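Hypothetical protein (Pseudomonas aeruginosa, PDB 2H9F) probably isomerises methylaconitate, as a bacterial member of the PrpF family of methylaconitate isomerases. Local coordinates at residues A[47-52]-A[68-73]; A[86-91]-A[99-104]; A[108-113]-A[175-180]. All coordinates share one frame; numbering follows the deposited sequence. Where two conformers were deposited one is given.

Overall arrangement
The three contacts follow one another along the chain, each closing before the next opens. Interactions 1 and 2 have centres about 12 Å apart and share a sheet, since strands 71-77 and 85-92 are antiparallel neighbours; Cys-72 O and Gly-90 N probably bond across them. Helix 106-118, soon after the hairpin of interaction 2, carries interaction 3, whose centre is about 15 Å from interaction 2 and 21 Å from interaction 1. Cys-72 faces helix 39-49, while the alternate residues Lys-71 and Val-73 meet Leu-108, so the two helices lie on opposite faces of strand 71-77. Helix 106-118 is probably the one enclosed by strands in the diaminopimelate epimerase-like fold of this family.

Interaction 1: A[47-52]-A[68-73]; sequences RVIGSP and STSKCV
Ile-49, in the last turn of helix 39-49, lies closest to Ser-70, just ahead of strand 71-77, with their CA atoms 6.4 Å apart and no hydrogen bond between the two segments. The helix ends here in a Schellman motif: Gly-50, the C-prime residue, has positive phi (103°), a conformation that glycine adopts easily, while Ser-51 N reaches back to Met-46 O and Gly-50 N to Arg-47 O. The chain can therefore turn away immediately after Ile-49 has been pressed onto the strand. Ile-49 carries most of the contact, and its branched side chain suits the place: CG2 lies by Ser-70, while the CG1-CD1 arm spans Lys-71 and Cys-72. With chi1 at -71°, CG2 is anti to the backbone N. Ser-70 OG, in one of its two conformers, lies 3.6 Å from Ile-49 CG2, so this touch is less certain; the hydroxyl's polar partner is Val-92 O. Ile-49 CD1 lies 4.0 Å from Lys-71 N. Lys-71 points away from the helix, and its NZ bonds to Gln-91 OE1; strand alternation brings Cys-72 round to face the helix. Small and weakly polar, cysteine fits this buried apolar site. Val-48 adds a looser touch, its CG1 4.4 Å from Cys-72 SG, while also packing on Val-23 and Val-389. The sulfur makes its nearest approach to Ile-49 at CG1, 3.8 Å from SG.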
# COMPACT_ATOMS: atom_id res chain seq x y z
N ARG A 47 1.17 -0.55 -16.09
CA ARG A 47 2.37 -1.33 -15.76
C ARG A 47 3.22 -0.61 -14.70
O ARG A 47 3.79 -1.26 -13.78
CB ARG A 47 3.13 -1.67 -17.06
CG ARG A 47 4.18 -2.79 -16.92
CD ARG A 47 3.63 -4.24 -16.82
NE ARG A 47 4.55 -4.90 -15.91
CZ ARG A 47 5.35 -5.93 -16.14
NH1 ARG A 47 5.35 -6.65 -17.27
NH2 ARG A 47 6.16 -6.28 -15.14
N VAL A 48 3.28 0.72 -14.78
CA VAL A 48 4.04 1.48 -13.74
C VAL A 48 3.45 1.23 -12.39
O VAL A 48 4.19 1.07 -11.36
CB VAL A 48 4.02 3.01 -14.08
CG1 VAL A 48 4.37 3.88 -12.90
CG2 VAL A 48 4.97 3.27 -15.25
N ILE A 49 2.13 1.29 -12.34
CA ILE A 49 1.36 1.06 -11.11
C ILE A 49 1.37 -0.37 -10.57
O ILE A 49 1.46 -0.58 -9.34
CB ILE A 49 -0.08 1.57 -11.23
CG1 ILE A 49 -0.07 3.11 -11.24
CG2 ILE A 49 -0.96 1.07 -10.09
CD1 ILE A 49 0.64 3.76 -10.03
N GLY A 50 1.42 -1.32 -11.49
CA GLY A 50 1.50 -2.74 -11.15
C GLY A 50 0.16 -3.45 -11.34
O GLY A 50 -0.09 -4.48 -10.69
N SER A 51 -0.66 -2.89 -12.22
CA SER A 51 -1.99 -3.39 -12.53
C SER A 51 -2.01 -3.97 -13.93
O SER A 51 -1.13 -3.69 -14.75
CB SER A 51 -3.02 -2.24 -12.47
OG SER A 51 -3.18 -1.75 -11.15
N PRO A 52 -3.00 -4.81 -14.22
CA PRO A 52 -4.03 -5.36 -13.30
C PRO A 52 -3.42 -6.44 -12.42
O PRO A 52 -2.69 -7.27 -12.92
CB PRO A 52 -5.06 -5.97 -14.24
CG PRO A 52 -4.31 -6.32 -15.44
CD PRO A 52 -3.17 -5.31 -15.59
N SER A 68 -6.26 5.71 -3.27
CA SER A 68 -5.39 6.84 -2.99
C SER A 68 -3.96 6.72 -3.50
O SER A 68 -3.19 7.71 -3.45
CB SER A 68 -5.32 7.02 -1.49
OG SER A 68 -6.55 7.56 -1.07
N THR A 69 -3.59 5.51 -3.91
CA THR A 69 -2.21 5.22 -4.27
C THR A 69 -2.15 4.48 -5.57
O THR A 69 -1.24 3.70 -5.79
CB THR A 69 -1.51 4.34 -3.20
OG1 THR A 69 -2.25 3.11 -3.04
CG2 THR A 69 -1.39 5.05 -1.89
N SER A 70 -3.12 4.71 -6.45
CA SER A 70 -3.13 4.03 -7.72
C SER A 70 -3.40 5.05 -8.83
O SER A 70 -4.37 4.99 -9.56
CB SER A 70 -4.12 2.87 -7.70
OG SER A 70 -4.14 2.22 -8.96
N LYS A 71 -2.48 6.00 -8.92
CA LYS A 71 -2.65 7.19 -9.71
C LYS A 71 -1.40 7.61 -10.48
O LYS A 71 -0.32 7.64 -9.95
CB LYS A 71 -3.06 8.36 -8.76
CG LYS A 71 -4.31 8.15 -7.93
CD LYS A 71 -4.61 9.41 -7.07
CE LYS A 71 -5.67 9.21 -5.97
NZ LYS A 71 -7.03 9.28 -6.43
N CYS A 72 -1.59 8.05 -11.71
CA CYS A 72 -0.53 8.61 -12.54
C CYS A 72 -0.96 9.99 -13.05
O CYS A 72 -2.15 10.21 -13.36
CB CYS A 72 -0.27 7.70 -13.72
SG CYS A 72 0.70 6.22 -13.28
N VAL A 73 0.00 10.90 -13.19
CA VAL A 73 -0.27 12.28 -13.63
C VAL A 73 0.71 12.68 -14.72
O VAL A 73 1.91 12.39 -14.60
CB VAL A 73 -0.16 13.24 -12.44
CG1 VAL A 73 -0.15 14.75 -12.89
CG2 VAL A 73 -1.27 12.98 -11.43

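Interaction 2: A[86-91]-A[99-104]; sequences DYLYGQ and VDWSGN
Gln-91 and Asp-100 form an antiparallel hydrogen-bonded pair in the beta hairpin of strands 85-92 and 99-100. Gln-91 N gives to Asp-100 O at 3.0 Å and Asp-100 N to Gln-91 O at 2.8 Å, both nearly straight. The tight part of the contact lies next to this pair, where Gly-90 passes across Trp-101. Its CA sits over one face of the six-membered ring, 3.8 Å from the centroid, in a CH-pi contact, and Val-99 CG1 meets the same face near the rim. Glycine suits the position because it puts no side chain between strand and indole. In Trp-101 a chi1 of -60° puts CG beside the backbone N and swings the indole across the strand, with Leu-88 CG against CE3. Its NE1 bonds to Asp-42 of helix 39-49. Past Asp-100 the second segment leaves the strand, and no direct backbone bond joins the two segments from there on. A water bridges them instead, 3.2 Å from Tyr-89 O and 2.7 Å from Asp-100 O, while accepting from Gly-103 N. On the solvent side Asp-100 forms an Asx turn, OD1 taking both N and OG of the exposed Ser-102. Gly-103 and Asn-104 then lead back against the buried rings of Tyr-89 and Tyr-87, whose hydroxyl bonds to Cys-105 O. The Asn-104 amide and Tyr-87 ring planes are 80° apart. Asn-104 OD1 lies 3.1 Å from Tyr-87 CE2.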
# COMPACT_ATOMS: atom_id res chain seq x y z
N ASP A 86 -0.95 22.13 -18.42
CA ASP A 86 -2.07 21.22 -18.51
C ASP A 86 -1.83 20.03 -17.61
O ASP A 86 -0.74 19.46 -17.59
CB ASP A 86 -2.28 20.73 -19.94
CG ASP A 86 -2.71 21.81 -20.87
OD1 ASP A 86 -3.14 22.88 -20.38
OD2 ASP A 86 -2.65 21.61 -22.11
N TYR A 87 -2.87 19.63 -16.88
CA TYR A 87 -2.80 18.63 -15.85
C TYR A 87 -3.81 17.56 -16.16
O TYR A 87 -5.00 17.80 -16.25
CB TYR A 87 -3.08 19.30 -14.50
CG TYR A 87 -3.56 18.43 -13.37
CD1 TYR A 87 -2.95 17.24 -13.09
CD2 TYR A 87 -4.61 18.83 -12.56
CE1 TYR A 87 -3.38 16.46 -12.03
CE2 TYR A 87 -5.06 18.05 -11.51
CZ TYR A 87 -4.45 16.86 -11.25
OH TYR A 87 -4.86 16.06 -10.20
N LEU A 88 -3.29 16.36 -16.37
CA LEU A 88 -4.09 15.19 -16.72
C LEU A 88 -3.87 14.12 -15.66
O LEU A 88 -2.73 13.83 -15.33
CB LEU A 88 -3.63 14.67 -18.08
CG LEU A 88 -4.63 14.03 -19.03
CD1 LEU A 88 -5.84 14.90 -19.28
CD2 LEU A 88 -3.90 13.68 -20.34
N TYR A 89 -4.95 13.53 -15.16
CA TYR A 89 -4.89 12.57 -14.08
C TYR A 89 -5.57 11.26 -14.52
O TYR A 89 -6.67 11.26 -15.09
CB TYR A 89 -5.52 13.22 -12.87
CG TYR A 89 -6.24 12.30 -11.96
CD1 TYR A 89 -5.55 11.33 -11.24
CD2 TYR A 89 -7.61 12.40 -11.79
CE1 TYR A 89 -6.22 10.46 -10.38
CE2 TYR A 89 -8.30 11.54 -10.95
CZ TYR A 89 -7.60 10.57 -10.24
OH TYR A 89 -8.29 9.73 -9.39
N GLY A 90 -4.84 10.15 -14.35
CA GLY A 90 -5.31 8.80 -14.65
C GLY A 90 -5.46 7.97 -13.39
O GLY A 90 -4.51 7.79 -12.64
N GLN A 91 -6.69 7.50 -13.11
CA GLN A 91 -6.94 6.58 -11.98
C GLN A 91 -6.83 5.16 -12.49
O GLN A 91 -7.61 4.73 -13.34
CB GLN A 91 -8.35 6.81 -11.42
CG GLN A 91 -8.68 5.99 -10.18
CD GLN A 91 -7.87 6.42 -8.96
OE1 GLN A 91 -7.68 7.63 -8.74
NE2 GLN A 91 -7.39 5.44 -8.16
N VAL A 99 -7.71 2.50 -17.09
CA VAL A 99 -7.25 3.77 -16.55
C VAL A 99 -8.37 4.73 -16.83
O VAL A 99 -8.83 4.84 -17.98
CB VAL A 99 -5.92 4.25 -17.19
CG1 VAL A 99 -5.47 5.55 -16.54
CG2 VAL A 99 -4.82 3.17 -17.07
N ASP A 100 -8.84 5.40 -15.79
CA ASP A 100 -10.01 6.27 -15.93
C ASP A 100 -9.50 7.68 -15.99
O ASP A 100 -8.82 8.13 -15.06
CB ASP A 100 -10.94 6.08 -14.73
CG ASP A 100 -12.20 6.88 -14.81
OD1 ASP A 100 -12.41 7.72 -15.72
OD2 ASP A 100 -13.00 6.63 -13.91
N TRP A 101 -9.84 8.38 -17.06
CA TRP A 101 -9.40 9.76 -17.27
C TRP A 101 -10.53 10.78 -17.05
O TRP A 101 -10.38 11.96 -17.34
CB TRP A 101 -8.85 9.93 -18.68
CG TRP A 101 -7.69 9.04 -18.97
CD1 TRP A 101 -7.72 7.86 -19.62
CD2 TRP A 101 -6.35 9.26 -18.58
NE1 TRP A 101 -6.46 7.32 -19.68
CE2 TRP A 101 -5.60 8.16 -19.04
CE3 TRP A 101 -5.70 10.28 -17.91
CZ2 TRP A 101 -4.23 8.07 -18.86
CZ3 TRP A 101 -4.35 10.18 -17.69
CH2 TRP A 101 -3.62 9.07 -18.16
N SER A 102 -11.66 10.33 -16.53
CA SER A 102 -12.85 11.19 -16.52
C SER A 102 -12.96 12.09 -15.28
O SER A 102 -13.80 12.99 -15.26
CB SER A 102 -14.09 10.31 -16.58
OG SER A 102 -14.26 9.66 -15.34
N GLY A 103 -12.15 11.85 -14.26
CA GLY A 103 -12.33 12.59 -13.00
C GLY A 103 -11.25 13.62 -12.79
O GLY A 103 -10.34 13.76 -13.62
N ASN A 104 -11.36 14.35 -11.67
CA ASN A 104 -10.19 15.01 -11.06
C ASN A 104 -9.96 14.52 -9.62
O ASN A 104 -10.87 14.09 -8.89
CB ASN A 104 -10.25 16.58 -11.06
CG ASN A 104 -8.92 17.25 -10.49
OD1 ASN A 104 -7.80 16.78 -10.78
ND2 ASN A 104 -9.06 18.32 -9.66
O HOH W 1 -9.44 10.43 -13.82

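Interaction 3: A[108-113]-A[175-180]; sequences LSTGAG and IVLEFL
Thr-110 is the helix residue that meets the strand most fully, dividing its two branches between Ile-175 and Leu-177. Its methyl, CG2, lies against Ile-175 with CD1 3.6 Å away, while OG1 touches Leu-177 CD1 at 3.6 Å. A beta-branched residue suits this place, offering a carbon to the isoleucine and a hydroxyl that is satisfied within its own helix. With chi1 at -35°, OG1 stays beside the backbone N and bonds to Asn-107 O, which helps fix the direction of the methyl. One residue earlier, Ser-109 makes lighter contacts: CB is 4.4 Å from Leu-177 CD1, and OG is 4.2 Å from Phe-179 CE2. Its small side chain can approach the strand while OG bonds to Cys-105 O, one turn back. Ile-175 and Leu-177 both face the helix because they alternate with Val-176, which points away. Helix and strand segments cross at 108°, their axes 9.5 Å apart at closest. Strand 175-180 runs antiparallel to both its neighbours, 144-153 and 369-386, and helix 106-118 also packs on strands 71-77 and 85-92 through Leu-108 and Ala-112, consistent with a helix enclosed by strands.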
# COMPACT_ATOMS: atom_id res chain seq x y z
N LEU A 108 -4.31 15.45 -5.63
CA LEU A 108 -3.15 15.47 -6.52
C LEU A 108 -2.95 16.81 -7.24
O LEU A 108 -1.83 17.08 -7.66
CB LEU A 108 -3.10 14.27 -7.48
CG LEU A 108 -2.66 12.92 -6.88
CD1 LEU A 108 -2.31 11.97 -7.99
CD2 LEU A 108 -1.52 12.96 -5.81
N SER A 109 -3.98 17.65 -7.33
CA SER A 109 -3.79 19.07 -7.78
C SER A 109 -2.68 19.79 -7.04
O SER A 109 -1.90 20.53 -7.63
CB SER A 109 -5.08 19.87 -7.57
OG SER A 109 -6.12 19.23 -8.27
N THR A 110 -2.62 19.56 -5.73
CA THR A 110 -1.58 20.16 -4.93
C THR A 110 -0.23 19.73 -5.52
O THR A 110 0.62 20.56 -5.73
CB THR A 110 -1.69 19.74 -3.46
OG1 THR A 110 -3.07 19.60 -3.09
CG2 THR A 110 -1.03 20.76 -2.59
N GLY A 111 -0.08 18.43 -5.84
CA GLY A 111 1.13 17.90 -6.43
C GLY A 111 1.38 18.45 -7.82
O GLY A 111 2.52 18.72 -8.19
N ALA A 112 0.32 18.64 -8.59
CA ALA A 112 0.44 19.26 -9.92
C ALA A 112 1.10 20.64 -9.83
O ALA A 112 1.94 20.96 -10.64
CB ALA A 112 -0.89 19.35 -10.64
N GLY A 113 0.73 21.46 -8.85
CA GLY A 113 1.29 22.79 -8.75
C GLY A 113 2.76 22.74 -8.39
O GLY A 113 3.57 23.43 -8.97
N ILE A 175 0.10 24.91 0.80
CA ILE A 175 -0.20 25.34 -0.56
C ILE A 175 -1.69 25.64 -0.57
O ILE A 175 -2.51 24.76 -0.34
CB ILE A 175 0.08 24.25 -1.60
CG1 ILE A 175 1.58 23.95 -1.62
CG2 ILE A 175 -0.34 24.72 -2.98
CD1 ILE A 175 2.03 22.67 -2.40
N VAL A 176 -2.05 26.89 -0.81
CA VAL A 176 -3.44 27.27 -0.95
C VAL A 176 -3.86 27.03 -2.40
O VAL A 176 -3.16 27.43 -3.32
CB VAL A 176 -3.61 28.79 -0.61
CG1 VAL A 176 -5.01 29.28 -0.91
CG2 VAL A 176 -3.20 29.06 0.85
N LEU A 177 -5.02 26.39 -2.60
CA LEU A 177 -5.56 26.13 -3.91
C LEU A 177 -6.83 26.92 -4.09
O LEU A 177 -7.62 27.00 -3.16
CB LEU A 177 -5.91 24.64 -4.06
CG LEU A 177 -4.81 23.58 -3.91
CD1 LEU A 177 -5.44 22.18 -3.84
CD2 LEU A 177 -3.77 23.67 -5.04
N GLU A 178 -7.04 27.45 -5.30
CA GLU A 178 -8.30 28.09 -5.68
C GLU A 178 -8.86 27.39 -6.91
O GLU A 178 -8.24 27.39 -7.95
CB GLU A 178 -8.14 29.58 -6.07
CG GLU A 178 -7.28 30.38 -5.17
CD GLU A 178 -7.34 31.89 -5.44
OE1 GLU A 178 -7.71 32.31 -6.55
OE2 GLU A 178 -7.04 32.65 -4.51
N PHE A 179 -10.05 26.81 -6.75
CA PHE A 179 -10.76 26.20 -7.84
C PHE A 179 -11.73 27.22 -8.39
O PHE A 179 -12.69 27.62 -7.72
CB PHE A 179 -11.49 24.96 -7.33
CG PHE A 179 -10.56 23.87 -6.89
CD1 PHE A 179 -9.99 23.90 -5.64
CD2 PHE A 179 -10.23 22.83 -7.74
CE1 PHE A 179 -9.12 22.90 -5.22
CE2 PHE A 179 -9.36 21.81 -7.32
CZ PHE A 179 -8.80 21.86 -6.06
N LEU A 180 -11.47 27.67 -9.61
CA LEU A 180 -12.28 28.70 -10.21
C LEU A 180 -13.53 28.10 -10.83
O LEU A 180 -13.49 27.05 -11.47
CB LEU A 180 -11.49 29.45 -11.29
CG LEU A 180 -10.18 30.09 -10.81
CD1 LEU A 180 -9.63 31.07 -11.89
CD2 LEU A 180 -10.32 30.85 -9.50